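Local coordinates for BREX protein BrxA (Magnetospirillum magneticum, PDB 3BHW), which probably takes part in a type 1 BREX system that stops replication of double-stranded DNA phage without degrading their DNA, at residues A[39-42]-A[46-49]. Residues are numbered along the deposited sequence; the frame is centred on the assembly and turned at random. Where two conformers were deposited one is given.
Sequences RHAI and NVLQ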
ATOM      1  N   ARG A  39      20.450  -4.832  -5.854  1.00 17.43           N
ATOM      2  CA  ARG A  39      20.361  -6.293  -5.577  1.00 17.73           C
ATOM      3  C   ARG A  39      21.440  -6.809  -4.629  1.00 16.78           C
ATOM      4  O   ARG A  39      21.151  -7.629  -3.739  1.00 18.18           O
ATOM      5  CB  ARG A  39      20.346  -7.127  -6.854  1.00 17.11           C
ATOM      6  CG  ARG A  39      19.075  -6.990  -7.677  1.00 17.62           C
ATOM      7  CD  ARG A  39      18.901  -8.156  -8.678  1.00 20.52           C
ATOM      8  NE  ARG A  39      19.054  -9.458  -8.027  1.00 21.15           N
ATOM      9  CZ  ARG A  39      19.260 -10.617  -8.657  1.00 24.53           C
ATOM     10  NH1 ARG A  39      19.294 -10.688  -9.993  1.00 19.13           N
ATOM     11  NH2 ARG A  39      19.423 -11.724  -7.941  1.00 22.72           N
ATOM     12  N   HIS A  40      22.671  -6.358  -4.815  1.00 16.32           N
ATOM     13  CA  HIS A  40      23.728  -6.666  -3.858  1.00 15.24           C
ATOM     14  C   HIS A  40      23.372  -6.211  -2.426  1.00 16.45           C
ATOM     15  O   HIS A  40      23.544  -7.009  -1.500  1.00 15.36           O
ATOM     16  CB  HIS A  40      25.059  -6.075  -4.294  1.00 16.37           C
ATOM     17  CG  HIS A  40      26.185  -6.407  -3.365  1.00 17.56           C
ATOM     18  ND1 HIS A  40      26.971  -7.511  -3.522  1.00 15.80           N
ATOM     19  CD2 HIS A  40      26.623  -5.800  -2.239  1.00 16.28           C
ATOM     20  CE1 HIS A  40      27.852  -7.587  -2.548  1.00 13.86           C
ATOM     21  NE2 HIS A  40      27.699  -6.521  -1.772  1.00 16.36           N
ATOM     22  N   ALA A  41      22.924  -4.948  -2.249  1.00 17.51           N
ATOM     23  CA  ALA A  41      22.557  -4.409  -0.914  1.00 17.90           C
ATOM     24  C   ALA A  41      21.468  -5.248  -0.205  1.00 19.24           C
ATOM     25  O   ALA A  41      21.499  -5.493   1.021  1.00 17.47           O
ATOM     26  CB  ALA A  41      22.087  -2.945  -1.074  1.00 19.50           C
ATOM     27  N   ILE A  42      20.488  -5.702  -0.976  1.00 19.61           N
ATOM     28  CA  ILE A  42      19.396  -6.489  -0.418  0.50 20.03           C
ATOM     29  C   ILE A  42      19.836  -7.926  -0.132  1.00 20.36           C
ATOM     30  O   ILE A  42      19.646  -8.445   0.958  1.00 21.07           O
ATOM     31  CB  ILE A  42      18.100  -6.440  -1.337  0.50 20.25           C
ATOM     32  CG1 ILE A  42      18.275  -7.261  -2.631  0.50 21.04           C
ATOM     33  CG2 ILE A  42      17.757  -5.003  -1.658  0.50 19.66           C
ATOM     34  CD1 ILE A  42      17.072  -7.283  -3.643  0.50 20.51           C
ATOM     35  N   ASN A  46      22.633  -7.662   2.838  1.00 21.06           N
ATOM     36  CA  ASN A  46      21.544  -7.962   3.777  1.00 20.11           C
ATOM     37  C   ASN A  46      21.083  -6.751   4.598  1.00 21.09           C
ATOM     38  O   ASN A  46      20.873  -6.848   5.831  1.00 21.91           O
ATOM     39  CB  ASN A  46      21.929  -9.127   4.707  1.00 20.17           C
ATOM     40  CG  ASN A  46      20.728  -9.700   5.457  1.00 19.50           C
ATOM     41  OD1 ASN A  46      19.585  -9.644   4.984  1.00 20.82           O
ATOM     42  ND2 ASN A  46      20.988 -10.223   6.637  1.00 24.13           N
ATOM     43  N   VAL A  47      20.851  -5.642   3.900  1.00 20.75           N
ATOM     44  CA  VAL A  47      20.439  -4.384   4.556  1.00 21.96           C
ATOM     45  C   VAL A  47      19.096  -4.477   5.271  1.00 22.30           C
ATOM     46  O   VAL A  47      18.813  -3.650   6.152  1.00 22.93           O
ATOM     47  CB  VAL A  47      20.495  -3.164   3.587  1.00 22.06           C
ATOM     48  CG1 VAL A  47      21.943  -2.884   3.181  1.00 23.04           C
ATOM     49  CG2 VAL A  47      19.621  -3.391   2.362  1.00 23.48           C
ATOM     50  N   LEU A  48      18.278  -5.478   4.943  1.00 22.76           N
ATOM     51  CA  LEU A  48      16.992  -5.632   5.655  1.00 23.40           C
ATOM     52  C   LEU A  48      17.135  -6.503   6.909  1.00 24.55           C
ATOM     53  O   LEU A  48      16.213  -6.591   7.708  1.00 25.05           O
ATOM     54  CB  LEU A  48      15.857  -6.111   4.734  1.00 23.94           C
ATOM     55  CG  LEU A  48      15.606  -5.280   3.465  1.00 23.01           C
ATOM     56  CD1 LEU A  48      14.330  -5.754   2.825  1.00 24.08           C
ATOM     57  CD2 LEU A  48      15.543  -3.789   3.732  1.00 18.65           C
ATOM     58  N   GLN A  49      18.315  -7.100   7.090  1.00 23.77           N
ATOM     59  CA  GLN A  49      18.647  -7.888   8.286  1.00 25.77           C
ATOM     60  C   GLN A  49      17.809  -9.158   8.359  1.00 25.71           C
ATOM     61  O   GLN A  49      17.310  -9.516   9.412  1.00 25.95           O
ATOM     62  CB  GLN A  49      18.508  -7.065   9.586  1.00 26.66           C
ATOM     63  CG  GLN A  49      19.333  -5.764   9.586  1.00 28.88           C
ATOM     64  CD  GLN A  49      20.797  -6.000   9.206  1.00 34.77           C
ATOM     65  OE1 GLN A  49      21.376  -7.052   9.519  1.00 37.44           O
ATOM     66  NE2 GLN A  49      21.396  -5.030   8.517  1.00 37.33           N
TER
HETATM   67  O   HOH W   1      18.152  -7.683   3.173  1.00 23.50           O
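The chain leaving helix 35-43 doubles back so that Val-47 N donates a hydrogen bond to Ala-41 O (3.0 Å), almost straight at 168° and nearly in line with the carbonyl. Asn-46 N lies just as near to Ala-41 O, but at too poor an angle to bond. The CA of Asn-46 instead directs a C-H...O contact at Ile-42 O (3.4 Å).

Chi1 of -66° puts CG1 of Val-47 anti to the residue's own carbonyl carbon and leaves both methyls beside its backbone N, close to Ala-41 O, CG2 at 3.1 Å and CG1 at 3.4 Å. Val-47 CG2 also meets Ala-41 CB, at 4.3 Å. A residue as small as alanine suits a helix position against which this branched side chain lies; Val-47 also packs on Ile-24 and Leu-28 of helix 19-31.

The chain leaves the helix much as in a Schellman motif, with a residue of positive phi the first to depart from helical geometry, but the returning N-H bonds to the carbonyl six residues back, where the classical motif uses the one five back. Asparagine suits this position, since it tolerates phi of 60° better than most residues. Asn-46 also opens a type I beta turn, closed by Gln-49 N on Asn-46 O.

One water joins helix to loop, donating to Ile-42 O (2.8 Å) and Asn-46 OD1 (3.0 Å) and accepting from Leu-48 N. Asn-46 ND2 bonds to Arg-50 O, which should help fix how the amide is turned. Leu-48 packs against Ile-24 and Ser-60 of helix 57-67.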